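Local coordinates for vacuolar protein sorting-associated protein 54 (Mus musculus, PDB 3N1E) that is a subunit of the GARP tethering complex and probably takes part in retrograde transport from endosomes to the trans-Golgi network, at residues Y43-P48 with S97-I102; Q76-F81 with K127-L132; S87-L92 with M136-E141. All coordinates share one frame; numbering follows the deposited sequence. Where two conformers were deposited one is given.

Overall arrangement
In this C-terminal domain of Vps54, an elongated helical bundle, helix 74-98, or the turn that leaves it, supplies one side of every contact. Interaction 2 lies near its start, where the loop after helix 107-124 settles; interaction 3, its centre about 18 Å from that of interaction 2, brings the chain terminus onto the middle; interaction 1 joins its end to the loop before helix 52-68. Interactions 1 and 3 have centres about 13 Å apart and touch, Val101 O lying 3.6 Å from Trp140 CZ3, whereas interactions 1 and 2 stay about 18 Å apart at their nearest atoms. Glycerol, probably from crystallisation, lies by Val101 and Trp140; a magnesium ion is about 7 Å from the Val101 side chain.

Interaction 1 (Y43-P48 with S97-I102); sequences YEVKAP and SHLNVI
Leu99 meets the Tyr43-Val45 loop within the Schellman motif that ends helix 74-98, where Asn100, with positive phi, turns the chain and its N binds Ser97 O at 3.1 Å. The leucine can be followed outward as an example of how one apolar residue at a helix end packs on a neighbouring loop. Its CB points toward the loop, and CG stands anti to the carbonyl carbon (chi1 -64°), from where the two methyls part. CD1 comes within 3.6 Å of Tyr43 O, a carbonyl whose hydrogen bond is supplied by Gln95 NE2, and it also packs on Val45 CG2. The other methyl, CD2, has a polar neighbour instead: the carboxylate of Glu44, whose bent chain brings OE2 to 3.5 Å and OE1 to a similar distance. No hydrogen bond crosses the contact; it is van der Waals packing, partly buried. Val45 also rests on Gln108, Leu111 and Val112 of helix 107-124, while Tyr43 turns its hydroxyl to Asp115 of the same helix. After the turn, Val101 returns to the interface, with its CG2 4.3 Å from Val45 CG2.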
loop_
_atom_site.group_PDB
_atom_site.type_symbol
_atom_site.label_atom_id
_atom_site.label_comp_id
_atom_site.label_asym_id
_atom_site.label_seq_id
_atom_site.Cartn_x
_atom_site.Cartn_y
_atom_site.Cartn_z
ATOM N N TYR A 43 -15.267 -5.774 6.354
ATOM C CA TYR A 43 -15.701 -5.347 5.023
ATOM C C TYR A 43 -16.851 -6.202 4.529
ATOM O O TYR A 43 -16.785 -7.424 4.595
ATOM C CB TYR A 43 -14.506 -5.475 4.079
ATOM C CG TYR A 43 -14.747 -5.216 2.611
ATOM C CD1 TYR A 43 -15.336 -4.034 2.165
ATOM C CD2 TYR A 43 -14.343 -6.150 1.664
ATOM C CE1 TYR A 43 -15.521 -3.802 0.791
ATOM C CE2 TYR A 43 -14.529 -5.925 0.290
ATOM C CZ TYR A 43 -15.120 -4.745 -0.131
ATOM O OH TYR A 43 -15.281 -4.531 -1.486
ATOM N N GLU A 44 -17.909 -5.559 4.045
ATOM C CA GLU A 44 -18.983 -6.302 3.395
ATOM C C GLU A 44 -19.106 -5.810 1.955
ATOM O O GLU A 44 -18.954 -4.617 1.680
ATOM C CB GLU A 44 -20.308 -6.187 4.157
ATOM C CG GLU A 44 -20.272 -6.861 5.543
ATOM C CD GLU A 44 -20.001 -8.368 5.510
ATOM O OE1 GLU A 44 -20.755 -9.132 4.847
ATOM O OE2 GLU A 44 -19.035 -8.794 6.183
ATOM N N VAL A 45 -19.355 -6.746 1.047
ATOM C CA VAL A 45 -19.396 -6.403 -0.364
ATOM C C VAL A 45 -20.805 -5.915 -0.727
ATOM O O VAL A 45 -21.748 -6.709 -0.742
ATOM C CB VAL A 45 -18.946 -7.601 -1.211
ATOM C CG1 VAL A 45 -18.962 -7.243 -2.738
ATOM C CG2 VAL A 45 -17.535 -8.012 -0.790
ATOM N N LYS A 46 -20.923 -4.616 -0.995
ATOM C CA LYS A 46 -22.193 -4.014 -1.439
ATOM C C LYS A 46 -21.937 -2.659 -2.090
ATOM O O LYS A 46 -20.884 -2.032 -1.879
ATOM C CB LYS A 46 -23.146 -3.871 -0.255
ATOM C CG LYS A 46 -22.603 -2.944 0.812
ATOM C CD LYS A 46 -23.576 -2.809 1.973
ATOM C CE LYS A 46 -23.276 -1.559 2.791
ATOM N NZ LYS A 46 -22.297 -1.795 3.888
ATOM N N ALA A 47 -22.917 -2.205 -2.868
ATOM C CA ALA A 47 -22.914 -0.856 -3.396
ATOM C C ALA A 47 -23.351 0.115 -2.298
ATOM O O ALA A 47 -24.086 -0.279 -1.394
ATOM C CB ALA A 47 -23.847 -0.785 -4.601
ATOM N N PRO A 48 -22.945 1.390 -2.396
ATOM C CA PRO A 48 -22.193 1.974 -3.513
ATOM C C PRO A 48 -20.678 1.823 -3.385
ATOM O O PRO A 48 -20.184 1.485 -2.315
ATOM C CB PRO A 48 -22.571 3.452 -3.432
ATOM C CG PRO A 48 -22.691 3.682 -1.945
ATOM C CD PRO A 48 -23.305 2.414 -1.390
ATOM N N SER A 97 -12.067 -14.615 1.112
ATOM C CA SER A 97 -12.166 -16.050 1.338
ATOM C C SER A 97 -13.206 -16.335 2.404
ATOM O O SER A 97 -14.020 -17.264 2.257
ATOM C CB SER A 97 -10.810 -16.612 1.741
ATOM O OG SER A 97 -9.982 -16.698 0.597
ATOM N N HIS A 98 -13.167 -15.538 3.463
ATOM C CA HIS A 98 -14.127 -15.645 4.567
ATOM C C HIS A 98 -15.563 -15.472 4.073
ATOM O O HIS A 98 -16.458 -16.252 4.442
ATOM C CB HIS A 98 -13.779 -14.664 5.685
ATOM C CG HIS A 98 -14.828 -14.572 6.748
ATOM N ND1 HIS A 98 -15.011 -15.559 7.693
ATOM C CD2 HIS A 98 -15.750 -13.615 7.015
ATOM C CE1 HIS A 98 -16.005 -15.215 8.494
ATOM N NE2 HIS A 98 -16.475 -14.045 8.102
ATOM N N LEU A 99 -15.767 -14.486 3.192
ATOM C CA LEU A 99 -17.079 -14.172 2.636
ATOM C C LEU A 99 -17.473 -15.081 1.477
ATOM O O LEU A 99 -18.589 -14.965 0.976
ATOM C CB LEU A 99 -17.102 -12.707 2.171
ATOM C CG LEU A 99 -16.934 -11.550 3.149
ATOM C CD1 LEU A 99 -16.755 -10.232 2.387
ATOM C CD2 LEU A 99 -18.076 -11.443 4.145
ATOM N N ASN A 100 -16.583 -15.989 1.055
ATOM C CA ASN A 100 -16.816 -16.875 -0.096
ATOM C C ASN A 100 -17.166 -16.130 -1.383
ATOM O O ASN A 100 -18.065 -16.523 -2.166
ATOM C CB ASN A 100 -17.891 -17.937 0.210
ATOM C CG ASN A 100 -17.422 -18.957 1.211
ATOM O OD1 ASN A 100 -18.035 -19.129 2.259
ATOM N ND2 ASN A 100 -16.349 -19.646 0.893
ATOM N N VAL A 101 -16.425 -15.056 -1.613
ATOM C CA VAL A 101 -16.563 -14.296 -2.853
ATOM C C VAL A 101 -15.543 -14.863 -3.807
ATOM O O VAL A 101 -14.341 -14.960 -3.473
ATOM C CB VAL A 101 -16.283 -12.777 -2.645
ATOM C CG1 VAL A 101 -16.427 -11.990 -3.999
ATOM C CG2 VAL A 101 -17.220 -12.212 -1.633
ATOM N N ILE A 102 -16.004 -15.224 -4.995
ATOM C CA ILE A 102 -15.107 -15.814 -5.966
ATOM C C ILE A 102 -15.089 -15.030 -7.278
ATOM O O ILE A 102 -15.997 -14.230 -7.565
ATOM C CB ILE A 102 -15.433 -17.310 -6.204
ATOM C CG1 ILE A 102 -16.784 -17.464 -6.900
ATOM C CG2 ILE A 102 -15.372 -18.092 -4.867
ATOM C CD1 ILE A 102 -16.878 -18.747 -7.729
#

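Interaction 2 (Q76-F81 with K127-L132); sequences QTQMLF and KGLKDL
Gln78 and Phe81, one turn apart on helix 74-98, receive Leu129 and Leu132, the two ends of a type I beta turn in the loop after helix 107-124. The turn packs against the helix, with an apolar part and a polar part. Inside, Leu129 CD1 lies over one face of the Phe81 ring in a CH-pi contact, 3.8 Å from the centroid and 18° off the normal, displaced toward the CG side. The leucine and phenylalanine side chains meet at about a right angle, and CD2 of the same leucine reaches back to Thr77 and Gln78. Leu132 forks over the helix: CD1 rests on Gln78 CG at 3.8 Å, and CD2 on Phe81 CB. Met61 and Met64 of helix 52-68 also pack on Phe81, and Leu123 of helix 107-124 on both leucines.

Nearer the edge, Gln78 extends beyond CG (chi2 168°), and NE2 donates to Gly128 O at 2.9 Å. The bond is nearly straight, 169° at the hydrogen, and lies in the planes of both groups. Gly128 adopts a positive phi at which a CB would press on the preceding carbonyl O. On the exposed side, Lys130 points away from the helix and Asp131 lies beside it, neither touching the helix segment: Lys130 NZ forms a salt bridge with Asp131 OD2, its hydrogen bond weak at 3.3 Å.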
loop_
_atom_site.group_PDB
_atom_site.type_symbol
_atom_site.label_atom_id
_atom_site.label_comp_id
_atom_site.label_asym_id
_atom_site.label_seq_id
_atom_site.Cartn_x
_atom_site.Cartn_y
_atom_site.Cartn_z
ATOM N N GLN A 76 12.550 4.647 -2.387
ATOM C CA GLN A 76 12.111 4.125 -1.098
ATOM C C GLN A 76 10.611 4.322 -0.890
ATOM O O GLN A 76 9.969 3.507 -0.234
ATOM C CB GLN A 76 12.901 4.758 0.058
ATOM C CG GLN A 76 14.276 4.104 0.303
ATOM C CD GLN A 76 15.346 4.432 -0.768
ATOM O OE1 GLN A 76 15.267 5.434 -1.479
ATOM N NE2 GLN A 76 16.360 3.577 -0.856
ATOM N N THR A 77 10.066 5.394 -1.450
ATOM C CA THR A 77 8.615 5.645 -1.336
ATOM C C THR A 77 7.866 4.601 -2.167
ATOM O O THR A 77 6.834 4.067 -1.750
ATOM C CB THR A 77 8.256 7.042 -1.843
ATOM O OG1 THR A 77 8.808 8.015 -0.946
ATOM C CG2 THR A 77 6.726 7.251 -1.927
ATOM N N GLN A 78 8.381 4.329 -3.356
ATOM C CA GLN A 78 7.846 3.241 -4.182
ATOM C C GLN A 78 7.908 1.878 -3.458
ATOM O O GLN A 78 6.911 1.117 -3.398
ATOM C CB GLN A 78 8.627 3.207 -5.507
ATOM C CG GLN A 78 8.280 4.354 -6.434
ATOM C CD GLN A 78 9.258 4.483 -7.602
ATOM O OE1 GLN A 78 10.341 3.902 -7.579
ATOM N NE2 GLN A 78 8.899 5.265 -8.585
ATOM N N MET A 79 9.061 1.583 -2.856
ATOM C CA MET A 79 9.228 0.314 -2.119
ATOM C C MET A 79 8.277 0.228 -0.923
ATOM O O MET A 79 7.730 -0.852 -0.641
ATOM C CB MET A 79 10.689 0.104 -1.660
ATOM C CG MET A 79 11.739 0.014 -2.750
ATOM S SD MET A 79 11.507 -1.307 -3.944
ATOM C CE MET A 79 10.662 -0.451 -5.275
ATOM N N LEU A 80 8.081 1.358 -0.223
ATOM C CA LEU A 80 7.174 1.407 0.912
ATOM C C LEU A 80 5.764 1.058 0.461
ATOM O O LEU A 80 5.092 0.237 1.097
ATOM C CB LEU A 80 7.189 2.793 1.556
ATOM C CG LEU A 80 6.134 3.092 2.601
ATOM C CD1 LEU A 80 6.274 2.196 3.828
ATOM C CD2 LEU A 80 6.176 4.584 2.993
ATOM N N PHE A 81 5.335 1.672 -0.635
ATOM C CA PHE A 81 3.988 1.421 -1.129
ATOM C C PHE A 81 3.791 0.019 -1.652
ATOM O O PHE A 81 2.693 -0.510 -1.529
ATOM C CB PHE A 81 3.501 2.514 -2.109
ATOM C CG PHE A 81 2.870 3.668 -1.399
ATOM C CD1 PHE A 81 1.482 3.707 -1.174
ATOM C CD2 PHE A 81 3.665 4.676 -0.875
ATOM C CE1 PHE A 81 0.897 4.779 -0.463
ATOM C CE2 PHE A 81 3.097 5.737 -0.163
ATOM C CZ PHE A 81 1.711 5.790 0.035
ATOM N N LYS A 127 1.954 10.932 -6.535
ATOM C CA LYS A 127 3.243 11.253 -7.195
ATOM C C LYS A 127 4.266 10.161 -6.993
ATOM O O LYS A 127 4.535 9.762 -5.853
ATOM C CB LYS A 127 3.830 12.558 -6.651
ATOM C CG LYS A 127 3.091 13.793 -7.049
ATOM C CD LYS A 127 3.898 15.009 -6.571
ATOM C CE LYS A 127 3.013 16.034 -5.867
ATOM N NZ LYS A 127 3.766 17.302 -5.611
ATOM N N GLY A 128 4.850 9.710 -8.101
ATOM C CA GLY A 128 5.877 8.667 -8.094
ATOM C C GLY A 128 5.382 7.228 -8.184
ATOM O O GLY A 128 6.193 6.305 -8.337
ATOM N N LEU A 129 4.064 7.021 -8.095
ATOM C CA LEU A 129 3.536 5.652 -7.999
ATOM C C LEU A 129 2.839 5.116 -9.257
ATOM O O LEU A 129 2.270 4.021 -9.246
ATOM C CB LEU A 129 2.599 5.523 -6.787
ATOM C CG LEU A 129 3.148 5.978 -5.421
ATOM C CD1 LEU A 129 2.140 5.580 -4.364
ATOM C CD2 LEU A 129 4.524 5.364 -5.110
ATOM N N LYS A 130 2.884 5.876 -10.344
ATOM C CA LYS A 130 2.060 5.542 -11.503
ATOM C C LYS A 130 2.335 4.133 -12.081
ATOM O O LYS A 130 1.389 3.411 -12.493
ATOM C CB LYS A 130 2.214 6.629 -12.564
ATOM C CG LYS A 130 1.642 6.290 -13.940
ATOM C CD LYS A 130 1.812 7.496 -14.879
ATOM C CE LYS A 130 3.148 8.219 -14.660
ATOM N NZ LYS A 130 4.318 7.474 -15.223
ATOM N N ASP A 131 3.606 3.740 -12.104
ATOM C CA ASP A 131 3.977 2.474 -12.727
ATOM C C ASP A 131 4.266 1.337 -11.740
ATOM O O ASP A 131 4.859 0.331 -12.117
ATOM C CB ASP A 131 5.145 2.658 -13.701
ATOM C CG ASP A 131 4.823 3.606 -14.823
ATOM O OD1 ASP A 131 3.752 3.473 -15.445
ATOM O OD2 ASP A 131 5.653 4.500 -15.085
ATOM N N LEU A 132 3.828 1.478 -10.486
ATOM C CA LEU A 132 3.893 0.350 -9.567
ATOM C C LEU A 132 3.113 -0.849 -10.090
ATOM O O LEU A 132 1.986 -0.711 -10.588
ATOM C CB LEU A 132 3.357 0.746 -8.193
ATOM C CG LEU A 132 4.389 1.006 -7.096
ATOM C CD1 LEU A 132 5.292 2.155 -7.440
ATOM C CD2 LEU A 132 3.668 1.231 -5.756
#

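Interaction 3 (S87-L92 with M136-E141); sequences SYKLHL and MAEIWE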
loop_
_atom_site.group_PDB
_atom_site.type_symbol
_atom_site.label_atom_id
_atom_site.label_comp_id
_atom_site.label_asym_id
_atom_site.label_seq_id
_atom_site.Cartn_x
_atom_site.Cartn_y
_atom_site.Cartn_z
ATOM N N SER A 87 0.455 -5.923 2.157
ATOM C CA SER A 87 -0.366 -6.071 3.350
ATOM C C SER A 87 -1.860 -5.931 3.044
ATOM O O SER A 87 -2.664 -6.725 3.510
ATOM C CB SER A 87 0.043 -5.025 4.406
ATOM O OG SER A 87 -0.876 -5.034 5.494
ATOM N N TYR A 88 -2.218 -4.904 2.274
ATOM C CA TYR A 88 -3.586 -4.718 1.856
ATOM C C TYR A 88 -4.143 -5.984 1.164
ATOM O O TYR A 88 -5.229 -6.467 1.509
ATOM C CB TYR A 88 -3.668 -3.492 0.938
ATOM C CG TYR A 88 -4.975 -3.357 0.208
ATOM C CD1 TYR A 88 -5.086 -3.772 -1.110
ATOM C CD2 TYR A 88 -6.094 -2.830 0.842
ATOM C CE1 TYR A 88 -6.310 -3.650 -1.796
ATOM C CE2 TYR A 88 -7.301 -2.693 0.169
ATOM C CZ TYR A 88 -7.394 -3.112 -1.129
ATOM O OH TYR A 88 -8.595 -2.971 -1.799
ATOM N N LYS A 89 -3.394 -6.518 0.214
ATOM C CA LYS A 89 -3.825 -7.687 -0.543
ATOM C C LYS A 89 -3.992 -8.887 0.377
ATOM O O LYS A 89 -4.931 -9.647 0.206
ATOM C CB LYS A 89 -2.848 -8.036 -1.665
ATOM C CG LYS A 89 -2.901 -7.017 -2.804
ATOM C CD LYS A 89 -2.089 -7.463 -4.027
ATOM C CE LYS A 89 -0.634 -7.596 -3.705
ATOM N NZ LYS A 89 0.056 -8.154 -4.921
ATOM N N LEU A 90 -3.100 -9.041 1.357
ATOM C CA LEU A 90 -3.201 -10.217 2.247
ATOM C C LEU A 90 -4.507 -10.151 3.038
ATOM O O LEU A 90 -5.232 -11.157 3.157
ATOM C CB LEU A 90 -1.946 -10.325 3.159
ATOM C CG LEU A 90 -1.917 -11.420 4.230
ATOM C CD1 LEU A 90 -0.461 -11.880 4.471
ATOM C CD2 LEU A 90 -2.561 -10.912 5.520
ATOM N N HIS A 91 -4.813 -8.967 3.587
ATOM C CA HIS A 91 -6.012 -8.814 4.390
ATOM C C HIS A 91 -7.283 -8.870 3.550
ATOM O O HIS A 91 -8.297 -9.424 4.000
ATOM C CB HIS A 91 -5.927 -7.549 5.237
ATOM C CG HIS A 91 -4.880 -7.644 6.301
ATOM N ND1 HIS A 91 -5.010 -8.487 7.386
ATOM C CD2 HIS A 91 -3.685 -7.026 6.435
ATOM C CE1 HIS A 91 -3.928 -8.387 8.142
ATOM N NE2 HIS A 91 -3.113 -7.501 7.590
ATOM N N LEU A 92 -7.216 -8.322 2.327
ATOM C CA LEU A 92 -8.382 -8.366 1.437
ATOM C C LEU A 92 -8.628 -9.817 1.002
ATOM O O LEU A 92 -9.773 -10.274 1.021
ATOM C CB LEU A 92 -8.193 -7.448 0.214
ATOM C CG LEU A 92 -9.337 -7.487 -0.821
ATOM C CD1 LEU A 92 -10.723 -7.186 -0.227
ATOM C CD2 LEU A 92 -9.037 -6.436 -1.879
ATOM N N MET A 136 -2.845 -6.992 -8.613
ATOM C CA MET A 136 -4.049 -7.116 -7.820
ATOM C C MET A 136 -4.779 -8.444 -8.041
ATOM O O MET A 136 -5.544 -8.882 -7.171
ATOM C CB MET A 136 -4.966 -5.937 -8.080
ATOM C CG MET A 136 -5.234 -5.175 -6.839
ATOM S SD MET A 136 -3.810 -4.425 -5.972
ATOM C CE MET A 136 -4.690 -4.317 -4.443
ATOM N N ALA A 137 -4.532 -9.083 -9.188
ATOM C CA ALA A 137 -5.142 -10.401 -9.494
ATOM C C ALA A 137 -4.823 -11.474 -8.440
ATOM O O ALA A 137 -5.575 -12.440 -8.294
ATOM C CB ALA A 137 -4.719 -10.877 -10.883
ATOM N N GLU A 138 -3.725 -11.292 -7.705
ATOM C CA GLU A 138 -3.343 -12.148 -6.577
ATOM C C GLU A 138 -4.451 -12.348 -5.528
ATOM O O GLU A 138 -4.507 -13.376 -4.863
ATOM C CB GLU A 138 -2.056 -11.598 -5.935
ATOM C CG GLU A 138 -1.677 -12.181 -4.582
ATOM C CD GLU A 138 -0.250 -11.859 -4.172
ATOM O OE1 GLU A 138 0.278 -10.797 -4.573
ATOM O OE2 GLU A 138 0.350 -12.697 -3.454
ATOM N N ILE A 139 -5.334 -11.368 -5.365
ATOM C CA ILE A 139 -6.377 -11.471 -4.322
ATOM C C ILE A 139 -7.390 -12.594 -4.560
ATOM O O ILE A 139 -8.135 -12.940 -3.639
ATOM C CB ILE A 139 -7.153 -10.148 -4.125
ATOM C CG1 ILE A 139 -8.066 -9.837 -5.329
ATOM C CG2 ILE A 139 -6.163 -9.005 -3.763
ATOM C CD1 ILE A 139 -8.853 -8.513 -5.172
ATOM N N TRP A 140 -7.415 -13.131 -5.775
ATOM C CA TRP A 140 -8.331 -14.227 -6.139
ATOM C C TRP A 140 -7.672 -15.614 -6.110
ATOM O O TRP A 140 -8.344 -16.615 -6.388
ATOM C CB TRP A 140 -8.988 -13.980 -7.504
ATOM C CG TRP A 140 -9.727 -12.677 -7.576
ATOM C CD1 TRP A 140 -9.349 -11.558 -8.263
ATOM C CD2 TRP A 140 -10.932 -12.333 -6.882
ATOM N NE1 TRP A 140 -10.251 -10.542 -8.059
ATOM C CE2 TRP A 140 -11.229 -10.987 -7.206
ATOM C CE3 TRP A 140 -11.790 -13.032 -6.011
ATOM C CZ2 TRP A 140 -12.353 -10.331 -6.711
ATOM C CZ3 TRP A 140 -12.918 -12.386 -5.526
ATOM C CH2 TRP A 140 -13.183 -11.036 -5.864
ATOM N N GLU A 141 -6.385 -15.665 -5.760
ATOM C CA GLU A 141 -5.642 -16.941 -5.671
ATOM C C GLU A 141 -6.179 -17.821 -4.560
ATOM O O GLU A 141 -5.853 -17.610 -3.392
ATOM C CB GLU A 141 -4.156 -16.712 -5.412
ATOM C CG GLU A 141 -3.529 -15.612 -6.195
ATOM C CD GLU A 141 -2.933 -16.055 -7.494
ATOM O OE1 GLU A 141 -3.648 -16.673 -8.314
ATOM O OE2 GLU A 141 -1.738 -15.751 -7.696
#
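Lys89 reaches from helix 74-98 to Glu138 in the short 3-10 segment at the end of the chain, and the satisfaction of its ammonium group illustrates how a terminal segment can be fastened to a helix by one cation. The lysine bends at CD, where chi3 of -63° turns CE aside from an otherwise extended chain. NZ, at the end of the chain, lies 2.7 Å from Glu138 OE1, in a hydrogen-bonded salt bridge. It meets that oxygen on the anti side, 23° out of the carboxylate plane, while the two side chains cross at about a right angle. Glu138 itself is extended, its CG anti to the backbone N (chi1 168°). The same NZ also donates to the carbonyls of Leu134 and Asn135, just ahead of the 3-10 segment, so three oxygens of the C-terminal chain share one ammonium.

Apolar atoms fill the ground beneath. Ile139 CG2 packs on the lysine stem, 3.9 Å from Lys89 CG, and Ile139 CD1 meets Leu92 CD2 at the same distance. Met136 SD lies 4.0 Å from Lys89 CD; the position of its CE, beside the Tyr88 ring, is doubtful. Within the segment the backbone is bonded in 3-10 fashion, Ile139 N to Met136 O at 3.1 Å. On the helix, Ser87 OG and His91 NE2 both bond to Asp33 OD1, tying it to helix 17-40, and Lys93 NZ holds the terminal Glu141 O. Trp140 NE1 has a glycerol as partner.

With a carboxylate and two carbonyls around it, Lys89 is probably kept protonated, and its charge would help hold the chain end on helix 74-98.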